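Local coordinates for protein interacting with Hsp90 1 (Saccharomyces cerevisiae, PDB 4CHH) that takes part in pre-rRNA processing, is required for the NOP58-snoRNA interaction, and works as an Hsp90-binding component of the R2TP complex, at residues A36-K41 / I61-S66; W90-I95 / C115-D120; T42-A47 / V149-D154; I80-I85 / C126-L131. One frame throughout, in Å; residues are numbered along the deposited sequence.

Overall arrangement
The four contacts lie within the PIH1 N-terminal domain and follow its mixed sheet out to the helices beside it. Contacts 1 and 3 share strand 29-47, which pairs with strand 58-66 and also, over its later part, with strand 149-151; their centres are about 18 Å apart. Contact 2, centred about 11 Å from contact 1, adds the start of strand 95-103 to strand 109-118, the parallel neighbour of strand 58-66. Contact 4 leaves the sheet, joining helix 78-86 to the start of helix 129-147, and touches contact 2 through Trp90. Along the chain, contact 2 is nested within contact 4 and contact 4 within contact 3, so the late strand 149-151 closes the fold back onto its first strand.

Contact 1: A36-K41 / I61-S66; sequences ADFVIK and INVCHS
A beta hairpin whose pairing is interrupted by a classic beta bulge joins residues 36-41 of strand 29-47 to residues 61-66 of strand 58-66. The regular end is the tight one. Ile40 and Ile61 form an antiparallel hydrogen-bonded pair: Ile40 N donates a nearly straight hydrogen bond (167°) to Ile61 O at 2.9 Å, and Ile61 N answers to Ile40 O. On the face that carries Phe38, Ile40, Ile61 and Val63, the side chains pack alongside one another, with Ile40 crossing Val63 obliquely. Phe38 holds CG in the crowded position between its backbone N and carbonyl carbon (chi1 70°), which lays the ring beside Val63 so that Val63 CB stands over one ring face, 3.9 Å from the centroid, in a CH-pi contact. Val63 CG2 also touches Phe38 CZ. The same methyl lies 3.5 Å from Ile40 CD1. Helix 129-147 covers this face, placing Leu135 on Val63, while Arg132 makes a cation-pi contact with the Phe38 ring. On the other face, Asn62 OD1 brushes Val39 CG2 but is hydrogen-bonded to Lys164 N. Toward Ala36 the contact loosens and takes in water. Asp37 and Phe38 both face Val63, whose carbonyl O receives a sound bond from Phe38 N and only a weak one from Asp37 N. A water accepts from Asp37 N and donates to Val63 O, a second link consistent with the weakness of the direct bond. Beyond it, His65 ND1 is held by Ser119 OG, and a second water links the strands, 2.9 Å from Ala36 O and 3.0 Å from His65 NE2.

Contact 2: W90-I95 / C115-D120; sequences WEIPII and CCINSD
This is a partly buried edge pairing at the point where the loop after helix 78-86 enters strand 95-103 and meets the end of strand 109-118. A single antiparallel hydrogen-bonded pair secures it: Ile95 N reaches Cys116 O at 2.9 Å, and Cys116 N returns to Ile95 O at 2.8 Å, both nearly straight. The first lies in the plane of the accepting carbonyl, whereas Cys116 N sits above that of Ile95. Beside the pair, Ile117 CG2 is the meeting point. Its CG1 takes the crowded position between backbone N and carbonyl carbon (chi1 64°), leaving CG2 anti to the carbonyl carbon, where it touches Ile92 CG2 and Ile94 CG1, each at 3.7 Å. Ile92 crosses Ile117 obliquely; Ile94 lies alongside it and sends its own CG2 against Cys115 CB. Past the last direct bond, a water donates to Pro93 O and accepts from Asn118 N, carrying the connection on as the chains part. Asn118 sits at the N-cap where the strand gives way to helix 119-127: OD1 accepts from Asp120 N at 2.9 Å, and ND2 holds Val69 O. An antiparallel hydrogen-bonded pair at the start of strand 95-103 is thus followed by an Asn N-cap at a strand-to-helix junction.

Contact 3: T42-A47 / V149-D154; sequences TKLLSA and VVLCRD
Thr42 sets OG1 anti to its backbone N (chi1 179°), aiming the hydroxyl at segment 149-154; Leu44 carries CG anti to its N (chi1 177°), and with chi2 at 66° this brings CD1 over to Val149. Thr42 OG1 donates to Cys152 O at 2.6 Å, in the carbonyl plane and on a lone pair, just where strand 149-151 gives way to loop. An alanine in place of Thr42 would lose this hydroxyl bond and would probably leave the loop at Cys152 less firmly held to strand 29-47. The backbone bond from Cys152 N to Lys43 O follows at 3.0 Å. Leu44 CD1 meets Val149 CB at 3.6 Å, the side chains crossing at about a right angle, and also reaches Leu151 CD2. Leu45 points toward the partner chain and packs CD2 on Cys152 CB. Val150 O takes a short bond from Leu45 N at 2.7 Å and a weak one from Ser46 N, while Val150 N donates to Ser46 O. Ser46 OG comes within 3.2 Å of Val150 CG2, although its hydrogen-bond partner is Asn48 ND2. Arg153, salt-bridged to Glu137 and Glu144, ties the following loop to helix 129-147. With Leu45 and Ser46 both facing Val150, this antiparallel pairing contains a classic beta bulge.

Contact 4: I80-I85 / C126-L131; sequences IVFPLI and CDDIQL
Phe82 carries most of this surface contact between helix 78-86 and the beginning of helix 129-147. From CB, the side chain leaves with CG anti to the carbonyl carbon (chi1 -69°); CB and CG remain on the side of their own helix, and the outer ring atoms do the touching. CE1 comes to 4.1 Å from Leu131 N, while CE2 lies 4.0 Å from Asp128 OD2. At the tip, CZ is 3.5 Å from Asp128 OD1, which lies in the ring plane at its edge, and 3.7 Å from Gln130 CB; it is also the ring atom nearest Leu131 N, likewise at the edge. Phe82 and Asp128 therefore meet tip to tip, their ring and carboxylate planes 53° apart, an approach that would probably be favoured by the positive rim of the aromatic ring. The same OD1 has a firmer duty: with CG anti to the backbone N (chi1 -172°), Asp128 accepts from Leu131 N at 2.8 Å, the donor standing above the carboxylate plane. An alanine here would remove the capping acceptor and the ring's polar neighbour, and would probably loosen both the first turn of the helix and the seat of Phe82. One turn along helix 78-86, Ile85 CD1 touches Leu131 CD1 at 4.2 Å. Ile134 adds to the packing on Phe82, and Trp138 to that on Ile85. The junction is marked by an Asp N-cap opening helix 129-147, its OD1 met by the edge of a Phe ring from helix 78-86.

Contact 1: A36-K41 / I61-S66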
loop_
_atom_site.group_PDB
_atom_site.type_symbol
_atom_site.label_atom_id
_atom_site.label_comp_id
_atom_site.label_asym_id
_atom_site.label_seq_id
_atom_site.Cartn_x
_atom_site.Cartn_y
_atom_site.Cartn_z
ATOM N N ALA A 36 6.530 5.078 -8.405
ATOM C CA ALA A 36 5.489 4.163 -8.902
ATOM C C ALA A 36 6.051 2.761 -9.152
ATOM O O ALA A 36 7.189 2.599 -9.613
ATOM C CB ALA A 36 4.846 4.713 -10.191
ATOM N N ASP A 37 5.272 1.741 -8.804
ATOM C CA ASP A 37 5.740 0.381 -9.003
ATOM C C ASP A 37 4.631 -0.403 -9.696
ATOM O O ASP A 37 4.686 -0.584 -10.928
ATOM C CB ASP A 37 6.198 -0.251 -7.662
ATOM C CG ASP A 37 6.782 -1.660 -7.737
ATOM O OD1 ASP A 37 6.868 -2.223 -8.863
ATOM O OD2 ASP A 37 7.113 -2.215 -6.675
ATOM N N PHE A 38 3.604 -0.830 -8.943
ATOM C CA PHE A 38 2.491 -1.568 -9.565
ATOM C C PHE A 38 1.150 -1.218 -8.885
ATOM O O PHE A 38 1.129 -0.448 -7.932
ATOM C CB PHE A 38 2.779 -3.095 -9.597
ATOM C CG PHE A 38 2.755 -3.766 -8.243
ATOM C CD1 PHE A 38 3.892 -3.784 -7.436
ATOM C CD2 PHE A 38 1.611 -4.426 -7.794
ATOM C CE1 PHE A 38 3.879 -4.433 -6.201
ATOM C CE2 PHE A 38 1.603 -5.080 -6.563
ATOM C CZ PHE A 38 2.734 -5.065 -5.769
ATOM N N VAL A 39 0.036 -1.721 -9.434
ATOM C CA VAL A 39 -1.345 -1.427 -8.997
ATOM C C VAL A 39 -2.099 -2.678 -8.581
ATOM O O VAL A 39 -2.016 -3.719 -9.244
ATOM C CB VAL A 39 -2.147 -0.716 -10.148
ATOM C CG1 VAL A 39 -3.602 -0.437 -9.757
ATOM C CG2 VAL A 39 -1.484 0.581 -10.569
ATOM N N ILE A 40 -2.908 -2.534 -7.530
ATOM C CA ILE A 40 -3.853 -3.563 -7.081
ATOM C C ILE A 40 -5.223 -3.003 -7.390
ATOM O O ILE A 40 -5.544 -1.901 -6.949
ATOM C CB ILE A 40 -3.725 -3.968 -5.578
ATOM C CG1 ILE A 40 -2.267 -4.252 -5.131
ATOM C CG2 ILE A 40 -4.684 -5.109 -5.219
ATOM C CD1 ILE A 40 -2.043 -4.090 -3.573
ATOM N N LYS A 41 -6.031 -3.738 -8.135
ATOM C CA LYS A 41 -7.402 -3.325 -8.412
ATOM C C LYS A 41 -8.314 -4.209 -7.587
ATOM O O LYS A 41 -8.111 -5.412 -7.530
ATOM C CB LYS A 41 -7.706 -3.431 -9.914
ATOM C CG LYS A 41 -9.080 -2.958 -10.320
ATOM C CD LYS A 41 -9.217 -3.062 -11.825
ATOM C CE LYS A 41 -10.609 -3.424 -12.249
ATOM N NZ LYS A 41 -10.673 -3.705 -13.709
ATOM N N ILE A 61 -5.150 0.514 -5.650
ATOM C CA ILE A 61 -4.091 0.761 -4.683
ATOM C C ILE A 61 -2.779 0.872 -5.441
ATOM O O ILE A 61 -2.389 -0.072 -6.122
ATOM C CB ILE A 61 -4.014 -0.330 -3.576
ATOM C CG1 ILE A 61 -5.302 -0.403 -2.749
ATOM C CG2 ILE A 61 -2.750 -0.118 -2.720
ATOM C CD1 ILE A 61 -5.481 -1.707 -1.825
ATOM N N ASN A 62 -2.109 2.020 -5.321
ATOM C CA ASN A 62 -0.803 2.229 -5.915
ATOM C C ASN A 62 0.293 1.719 -4.966
ATOM O O ASN A 62 0.582 2.376 -3.982
ATOM C CB ASN A 62 -0.596 3.728 -6.249
ATOM C CG ASN A 62 -1.462 4.191 -7.415
ATOM O OD1 ASN A 62 -1.580 3.515 -8.424
ATOM N ND2 ASN A 62 -2.153 5.305 -7.274
ATOM N N VAL A 63 0.896 0.549 -5.271
ATOM C CA VAL A 63 2.022 0.015 -4.490
ATOM C C VAL A 63 3.252 0.723 -5.024
ATOM O O VAL A 63 3.551 0.663 -6.210
ATOM C CB VAL A 63 2.176 -1.521 -4.518
ATOM C CG1 VAL A 63 3.226 -1.976 -3.504
ATOM C CG2 VAL A 63 0.838 -2.208 -4.274
ATOM N N CYS A 64 3.882 1.481 -4.176
ATOM C CA CYS A 64 4.963 2.341 -4.580
ATOM C C CYS A 64 6.061 2.294 -3.537
ATOM O O CYS A 64 5.891 1.627 -2.519
ATOM C CB CYS A 64 4.424 3.756 -4.792
ATOM S SG CYS A 64 3.461 4.401 -3.395
ATOM N N HIS A 65 7.199 2.935 -3.799
ATOM C CA HIS A 65 8.295 2.819 -2.840
ATOM C C HIS A 65 9.145 4.083 -2.707
ATOM O O HIS A 65 9.050 5.011 -3.504
ATOM C CB HIS A 65 9.201 1.609 -3.185
ATOM C CG HIS A 65 9.871 1.705 -4.513
ATOM N ND1 HIS A 65 11.140 2.245 -4.642
ATOM C CD2 HIS A 65 9.417 1.353 -5.738
ATOM C CE1 HIS A 65 11.419 2.208 -5.935
ATOM N NE2 HIS A 65 10.417 1.675 -6.635
ATOM N N SER A 66 9.946 4.108 -1.643
ATOM C CA SER A 66 10.912 5.150 -1.332
ATOM C C SER A 66 11.954 4.604 -0.356
ATOM O O SER A 66 11.606 3.824 0.534
ATOM C CB SER A 66 10.231 6.378 -0.733
ATOM O OG SER A 66 11.180 7.311 -0.229
HETATM O O HOH W 1 9.659 1.023 -9.422
HETATM O O HOH W 2 2.549 2.468 -7.977
#

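Contact 2: W90-I95 / C115-D120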
loop_
_atom_site.group_PDB
_atom_site.type_symbol
_atom_site.label_atom_id
_atom_site.label_comp_id
_atom_site.label_asym_id
_atom_site.label_seq_id
_atom_site.Cartn_x
_atom_site.Cartn_y
_atom_site.Cartn_z
ATOM N N TRP A 90 7.461 -10.151 11.966
ATOM C CA TRP A 90 8.086 -9.532 10.810
ATOM C C TRP A 90 7.015 -9.011 9.865
ATOM O O TRP A 90 6.040 -9.703 9.585
ATOM C CB TRP A 90 8.973 -10.567 10.093
ATOM C CG TRP A 90 9.952 -10.035 9.090
ATOM C CD1 TRP A 90 11.299 -9.898 9.275
ATOM C CD2 TRP A 90 9.710 -9.774 7.688
ATOM N NE1 TRP A 90 11.893 -9.471 8.112
ATOM C CE2 TRP A 90 10.942 -9.393 7.118
ATOM C CE3 TRP A 90 8.559 -9.785 6.870
ATOM C CZ2 TRP A 90 11.078 -9.100 5.749
ATOM C CZ3 TRP A 90 8.684 -9.463 5.527
ATOM C CH2 TRP A 90 9.932 -9.129 4.975
ATOM N N GLU A 91 7.252 -7.821 9.306
ATOM C CA GLU A 91 6.344 -7.203 8.341
ATOM C C GLU A 91 7.076 -6.206 7.499
ATOM O O GLU A 91 8.023 -5.591 7.966
ATOM C CB GLU A 91 5.195 -6.494 9.093
ATOM C CG GLU A 91 3.972 -6.230 8.231
ATOM C CD GLU A 91 2.638 -6.158 8.946
ATOM O OE1 GLU A 91 2.361 -7.036 9.793
ATOM O OE2 GLU A 91 1.831 -5.271 8.591
ATOM N N ILE A 92 6.625 -6.005 6.269
ATOM C CA ILE A 92 7.156 -4.934 5.433
ATOM C C ILE A 92 6.421 -3.648 5.901
ATOM O O ILE A 92 5.199 -3.596 5.745
ATOM C CB ILE A 92 6.977 -5.209 3.908
ATOM C CG1 ILE A 92 7.899 -6.337 3.413
ATOM C CG2 ILE A 92 7.170 -3.913 3.087
ATOM C CD1 ILE A 92 7.755 -6.728 1.905
ATOM N N PRO A 93 7.086 -2.627 6.497
ATOM C CA PRO A 93 6.342 -1.400 6.877
ATOM C C PRO A 93 5.681 -0.722 5.653
ATOM O O PRO A 93 6.260 -0.685 4.561
ATOM C CB PRO A 93 7.428 -0.507 7.499
ATOM C CG PRO A 93 8.515 -1.501 7.965
ATOM C CD PRO A 93 8.521 -2.511 6.842
ATOM N N ILE A 94 4.441 -0.248 5.829
ATOM C CA ILE A 94 3.683 0.444 4.782
ATOM C C ILE A 94 3.232 1.811 5.300
ATOM O O ILE A 94 2.651 1.886 6.375
ATOM C CB ILE A 94 2.454 -0.386 4.268
ATOM C CG1 ILE A 94 2.873 -1.829 3.846
ATOM C CG2 ILE A 94 1.737 0.356 3.094
ATOM C CD1 ILE A 94 1.807 -2.809 3.803
ATOM N N ILE A 95 3.445 2.861 4.503
ATOM C CA ILE A 95 2.913 4.180 4.759
ATOM C C ILE A 95 1.824 4.392 3.686
ATOM O O ILE A 95 2.103 4.360 2.486
ATOM C CB ILE A 95 3.996 5.296 4.816
ATOM C CG1 ILE A 95 4.989 5.028 5.995
ATOM C CG2 ILE A 95 3.294 6.676 5.018
ATOM C CD1 ILE A 95 6.289 5.787 5.948
ATOM N N CYS A 115 0.152 3.018 -1.304
ATOM C CA CYS A 115 0.778 2.216 -0.232
ATOM C C CYS A 115 2.269 2.177 -0.527
ATOM O O CYS A 115 2.685 1.473 -1.444
ATOM C CB CYS A 115 0.175 0.804 -0.177
ATOM S SG CYS A 115 -1.463 0.723 0.580
ATOM N N CYS A 116 3.063 2.952 0.228
ATOM C CA CYS A 116 4.487 3.127 0.012
ATOM C C CYS A 116 5.315 2.267 0.948
ATOM O O CYS A 116 5.157 2.311 2.166
ATOM C CB CYS A 116 4.853 4.609 0.149
ATOM S SG CYS A 116 6.456 5.047 -0.555
ATOM N N ILE A 117 6.223 1.496 0.363
ATOM C CA ILE A 117 7.102 0.606 1.120
ATOM C C ILE A 117 8.543 1.017 0.863
ATOM O O ILE A 117 8.803 1.835 -0.027
ATOM C CB ILE A 117 6.845 -0.896 0.765
ATOM C CG1 ILE A 117 7.190 -1.197 -0.744
ATOM C CG2 ILE A 117 5.420 -1.313 1.163
ATOM C CD1 ILE A 117 7.108 -2.664 -1.201
ATOM N N ASN A 118 9.481 0.446 1.626
ATOM C CA ASN A 118 10.887 0.720 1.402
ATOM C C ASN A 118 11.278 0.159 0.044
ATOM O O ASN A 118 10.820 -0.914 -0.329
ATOM C CB ASN A 118 11.740 0.116 2.507
ATOM C CG ASN A 118 13.202 0.397 2.349
ATOM O OD1 ASN A 118 13.935 -0.397 1.748
ATOM N ND2 ASN A 118 13.641 1.567 2.826
ATOM N N SER A 119 12.144 0.872 -0.669
ATOM C CA SER A 119 12.646 0.497 -1.982
ATOM C C SER A 119 13.295 -0.908 -2.023
ATOM O O SER A 119 13.128 -1.618 -3.022
ATOM C CB SER A 119 13.646 1.545 -2.430
ATOM O OG SER A 119 12.930 2.750 -2.622
ATOM N N ASP A 120 14.020 -1.311 -0.953
ATOM C CA ASP A 120 14.634 -2.649 -0.894
ATOM C C ASP A 120 13.553 -3.721 -0.859
ATOM O O ASP A 120 13.665 -4.708 -1.581
ATOM C CB ASP A 120 15.585 -2.802 0.314
ATOM C CG ASP A 120 16.800 -1.876 0.292
ATOM O OD1 ASP A 120 17.070 -1.254 -0.774
ATOM O OD2 ASP A 120 17.474 -1.764 1.330
HETATM O O HOH W 3 8.903 -1.085 3.914
#

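Contact 3: T42-A47 / V149-D154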
loop_
_atom_site.group_PDB
_atom_site.type_symbol
_atom_site.label_atom_id
_atom_site.label_comp_id
_atom_site.label_asym_id
_atom_site.label_seq_id
_atom_site.Cartn_x
_atom_site.Cartn_y
_atom_site.Cartn_z
ATOM N N THR A 42 -9.269 -3.614 -6.889
ATOM C CA THR A 42 -10.201 -4.380 -6.081
ATOM C C THR A 42 -11.546 -3.671 -6.128
ATOM O O THR A 42 -11.779 -2.823 -7.001
ATOM C CB THR A 42 -9.630 -4.672 -4.634
ATOM O OG1 THR A 42 -10.582 -5.402 -3.866
ATOM C CG2 THR A 42 -9.259 -3.441 -3.884
ATOM N N LYS A 43 -12.432 -4.044 -5.208
ATOM C CA LYS A 43 -13.799 -3.572 -5.081
ATOM C C LYS A 43 -14.106 -3.168 -3.627
ATOM O O LYS A 43 -13.748 -3.884 -2.692
ATOM C CB LYS A 43 -14.728 -4.726 -5.536
ATOM C CG LYS A 43 -16.154 -4.303 -5.812
ATOM C CD LYS A 43 -16.983 -5.460 -6.362
ATOM C CE LYS A 43 -18.439 -5.084 -6.457
ATOM N NZ LYS A 43 -18.692 -4.128 -7.570
ATOM N N LEU A 44 -14.773 -2.037 -3.434
ATOM C CA LEU A 44 -15.170 -1.619 -2.073
ATOM C C LEU A 44 -16.433 -2.417 -1.633
ATOM O O LEU A 44 -17.460 -2.318 -2.295
ATOM C CB LEU A 44 -15.453 -0.109 -2.072
ATOM C CG LEU A 44 -15.960 0.523 -0.755
ATOM C CD1 LEU A 44 -14.905 0.476 0.332
ATOM C CD2 LEU A 44 -16.412 1.957 -0.995
ATOM N N LEU A 45 -16.360 -3.226 -0.566
ATOM C CA LEU A 45 -17.560 -3.974 -0.170
ATOM C C LEU A 45 -18.414 -3.164 0.810
ATOM O O LEU A 45 -19.646 -3.201 0.735
ATOM C CB LEU A 45 -17.231 -5.354 0.421
ATOM C CG LEU A 45 -16.478 -6.338 -0.501
ATOM C CD1 LEU A 45 -16.206 -7.646 0.229
ATOM C CD2 LEU A 45 -17.227 -6.577 -1.857
ATOM N N SER A 46 -17.770 -2.464 1.742
ATOM C CA SER A 46 -18.498 -1.643 2.717
ATOM C C SER A 46 -17.582 -0.566 3.250
ATOM O O SER A 46 -16.379 -0.715 3.161
ATOM C CB SER A 46 -19.083 -2.498 3.843
ATOM O OG SER A 46 -18.050 -3.100 4.591
ATOM N N ALA A 47 -18.163 0.540 3.734
ATOM C CA ALA A 47 -17.481 1.723 4.236
ATOM C C ALA A 47 -18.140 2.114 5.558
ATOM O O ALA A 47 -19.301 2.505 5.573
ATOM C CB ALA A 47 -17.592 2.848 3.206
ATOM N N VAL A 149 -12.790 0.603 5.822
ATOM C CA VAL A 149 -13.443 0.072 4.627
ATOM C C VAL A 149 -13.243 -1.416 4.611
ATOM O O VAL A 149 -12.387 -1.911 5.328
ATOM C CB VAL A 149 -12.921 0.746 3.308
ATOM C CG1 VAL A 149 -13.238 2.243 3.301
ATOM C CG2 VAL A 149 -11.418 0.492 3.069
ATOM N N VAL A 150 -14.031 -2.137 3.800
ATOM C CA VAL A 150 -13.876 -3.582 3.623
ATOM C C VAL A 150 -13.633 -3.758 2.133
ATOM O O VAL A 150 -14.425 -3.247 1.344
ATOM C CB VAL A 150 -15.065 -4.426 4.186
ATOM C CG1 VAL A 150 -14.887 -5.918 3.863
ATOM C CG2 VAL A 150 -15.217 -4.220 5.709
ATOM N N LEU A 151 -12.492 -4.364 1.746
ATOM C CA LEU A 151 -12.144 -4.535 0.319
ATOM C C LEU A 151 -12.236 -6.001 -0.084
ATOM O O LEU A 151 -11.957 -6.862 0.731
ATOM C CB LEU A 151 -10.731 -3.962 0.016
ATOM C CG LEU A 151 -10.515 -2.455 0.408
ATOM C CD1 LEU A 151 -9.063 -2.030 0.221
ATOM C CD2 LEU A 151 -11.451 -1.534 -0.332
ATOM N N CYS A 152 -12.700 -6.278 -1.305
ATOM C CA CYS A 152 -12.876 -7.643 -1.824
ATOM C C CYS A 152 -11.528 -8.317 -2.103
ATOM O O CYS A 152 -10.643 -7.710 -2.699
ATOM C CB CYS A 152 -13.754 -7.649 -3.078
ATOM S SG CYS A 152 -14.300 -9.307 -3.570
ATOM N N ARG A 153 -11.380 -9.566 -1.636
ATOM C CA ARG A 153 -10.211 -10.418 -1.853
ATOM C C ARG A 153 -10.427 -11.299 -3.105
ATOM O O ARG A 153 -9.474 -11.881 -3.605
ATOM C CB ARG A 153 -9.919 -11.300 -0.596
ATOM C CG ARG A 153 -9.647 -10.507 0.730
ATOM C CD ARG A 153 -8.524 -9.493 0.587
ATOM N NE ARG A 153 -7.970 -9.046 1.874
ATOM C CZ ARG A 153 -8.390 -7.999 2.569
ATOM N NH1 ARG A 153 -9.432 -7.293 2.153
ATOM N NH2 ARG A 153 -7.785 -7.659 3.702
ATOM N N ASP A 154 -11.649 -11.384 -3.624
ATOM C CA ASP A 154 -11.927 -12.231 -4.807
ATOM C C ASP A 154 -11.898 -11.418 -6.095
ATOM O O ASP A 154 -11.256 -11.834 -7.067
ATOM C CB ASP A 154 -13.288 -12.946 -4.674
ATOM C CG ASP A 154 -13.462 -13.765 -3.405
ATOM O OD1 ASP A 154 -12.460 -14.294 -2.901
ATOM O OD2 ASP A 154 -14.598 -13.851 -2.910
#

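Contact 4: I80-I85 / C126-L131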
loop_
_atom_site.group_PDB
_atom_site.type_symbol
_atom_site.label_atom_id
_atom_site.label_comp_id
_atom_site.label_asym_id
_atom_site.label_seq_id
_atom_site.Cartn_x
_atom_site.Cartn_y
_atom_site.Cartn_z
ATOM N N ILE A 80 13.754 -18.028 7.048
ATOM C CA ILE A 80 13.792 -17.278 8.310
ATOM C C ILE A 80 12.500 -16.484 8.489
ATOM O O ILE A 80 11.907 -16.478 9.561
ATOM C CB ILE A 80 15.005 -16.287 8.312
ATOM C CG1 ILE A 80 16.384 -16.998 8.127
ATOM C CG2 ILE A 80 14.982 -15.370 9.552
ATOM C CD1 ILE A 80 16.844 -17.930 9.273
ATOM N N VAL A 81 12.099 -15.772 7.419
ATOM C CA VAL A 81 11.047 -14.777 7.465
ATOM C C VAL A 81 9.621 -15.327 7.472
ATOM O O VAL A 81 8.815 -14.792 8.243
ATOM C CB VAL A 81 11.258 -13.722 6.347
ATOM C CG1 VAL A 81 9.998 -12.898 6.093
ATOM C CG2 VAL A 81 12.453 -12.830 6.680
ATOM N N PHE A 82 9.284 -16.338 6.653
ATOM C CA PHE A 82 7.887 -16.818 6.642
ATOM C C PHE A 82 7.445 -17.314 8.044
ATOM O O PHE A 82 6.365 -16.922 8.484
ATOM C CB PHE A 82 7.627 -17.847 5.532
ATOM C CG PHE A 82 7.678 -17.192 4.160
ATOM C CD1 PHE A 82 6.951 -16.033 3.893
ATOM C CD2 PHE A 82 8.435 -17.744 3.133
ATOM C CE1 PHE A 82 6.991 -15.429 2.623
ATOM C CE2 PHE A 82 8.471 -17.142 1.860
ATOM C CZ PHE A 82 7.742 -15.991 1.615
ATOM N N PRO A 83 8.280 -18.049 8.815
ATOM C CA PRO A 83 7.883 -18.388 10.188
ATOM C C PRO A 83 7.690 -17.134 11.061
ATOM O O PRO A 83 6.748 -17.097 11.837
ATOM C CB PRO A 83 9.063 -19.241 10.674
ATOM C CG PRO A 83 9.573 -19.891 9.414
ATOM C CD PRO A 83 9.564 -18.699 8.484
ATOM N N LEU A 84 8.529 -16.088 10.887
ATOM C CA LEU A 84 8.397 -14.817 11.635
ATOM C C LEU A 84 7.104 -14.082 11.285
ATOM O O LEU A 84 6.500 -13.464 12.161
ATOM C CB LEU A 84 9.589 -13.881 11.393
ATOM C CG LEU A 84 10.924 -14.285 11.986
ATOM C CD1 LEU A 84 12.004 -13.330 11.521
ATOM C CD2 LEU A 84 10.861 -14.348 13.542
ATOM N N ILE A 85 6.666 -14.183 10.010
ATOM C CA ILE A 85 5.405 -13.572 9.574
ATOM C C ILE A 85 4.243 -14.256 10.301
ATOM O O ILE A 85 3.395 -13.563 10.850
ATOM C CB ILE A 85 5.251 -13.615 8.038
ATOM C CG1 ILE A 85 6.259 -12.637 7.378
ATOM C CG2 ILE A 85 3.744 -13.339 7.611
ATOM C CD1 ILE A 85 6.287 -12.698 5.782
ATOM N N CYS A 126 9.752 -8.736 -6.007
ATOM C CA CYS A 126 9.979 -9.065 -7.429
ATOM C C CYS A 126 10.431 -10.503 -7.563
ATOM O O CYS A 126 10.068 -11.170 -8.529
ATOM C CB CYS A 126 11.029 -8.149 -8.043
ATOM S SG CYS A 126 10.463 -6.478 -8.373
ATOM N N ASP A 127 11.317 -10.938 -6.641
ATOM C CA ASP A 127 12.000 -12.232 -6.638
ATOM C C ASP A 127 11.286 -13.351 -5.865
ATOM O O ASP A 127 11.664 -14.515 -6.015
ATOM C CB ASP A 127 13.412 -12.049 -6.047
ATOM C CG ASP A 127 14.297 -11.059 -6.775
ATOM O OD1 ASP A 127 14.123 -10.893 -8.012
ATOM O OD2 ASP A 127 15.175 -10.464 -6.120
ATOM N N ASP A 128 10.306 -13.019 -5.006
ATOM C CA ASP A 128 9.579 -14.040 -4.255
ATOM C C ASP A 128 8.088 -13.734 -4.361
ATOM O O ASP A 128 7.602 -12.726 -3.825
ATOM C CB ASP A 128 10.079 -14.122 -2.795
ATOM C CG ASP A 128 9.514 -15.295 -1.995
ATOM O OD1 ASP A 128 8.289 -15.346 -1.805
ATOM O OD2 ASP A 128 10.312 -16.122 -1.508
ATOM N N ILE A 129 7.371 -14.606 -5.086
ATOM C CA ILE A 129 5.940 -14.454 -5.367
ATOM C C ILE A 129 5.112 -14.686 -4.094
ATOM O O ILE A 129 4.056 -14.083 -3.958
ATOM C CB ILE A 129 5.463 -15.351 -6.571
ATOM C CG1 ILE A 129 3.982 -15.110 -6.935
ATOM C CG2 ILE A 129 5.699 -16.838 -6.316
ATOM C CD1 ILE A 129 3.705 -13.895 -7.940
ATOM N N GLN A 130 5.572 -15.556 -3.177
ATOM C CA GLN A 130 4.848 -15.776 -1.926
ATOM C C GLN A 130 4.881 -14.501 -1.082
ATOM O O GLN A 130 3.858 -14.130 -0.522
ATOM C CB GLN A 130 5.430 -16.973 -1.133
ATOM C CG GLN A 130 5.007 -18.339 -1.713
ATOM C CD GLN A 130 5.549 -18.640 -3.105
ATOM O OE1 GLN A 130 6.729 -18.404 -3.424
ATOM N NE2 GLN A 130 4.687 -19.160 -3.968
ATOM N N LEU A 131 6.045 -13.835 -1.004
ATOM C CA LEU A 131 6.184 -12.560 -0.275
ATOM C C LEU A 131 5.316 -11.468 -0.955
ATOM O O LEU A 131 4.609 -10.726 -0.279
ATOM C CB LEU A 131 7.660 -12.119 -0.190
ATOM C CG LEU A 131 7.946 -10.842 0.676
ATOM C CD1 LEU A 131 7.621 -11.053 2.138
ATOM C CD2 LEU A 131 9.380 -10.377 0.534
#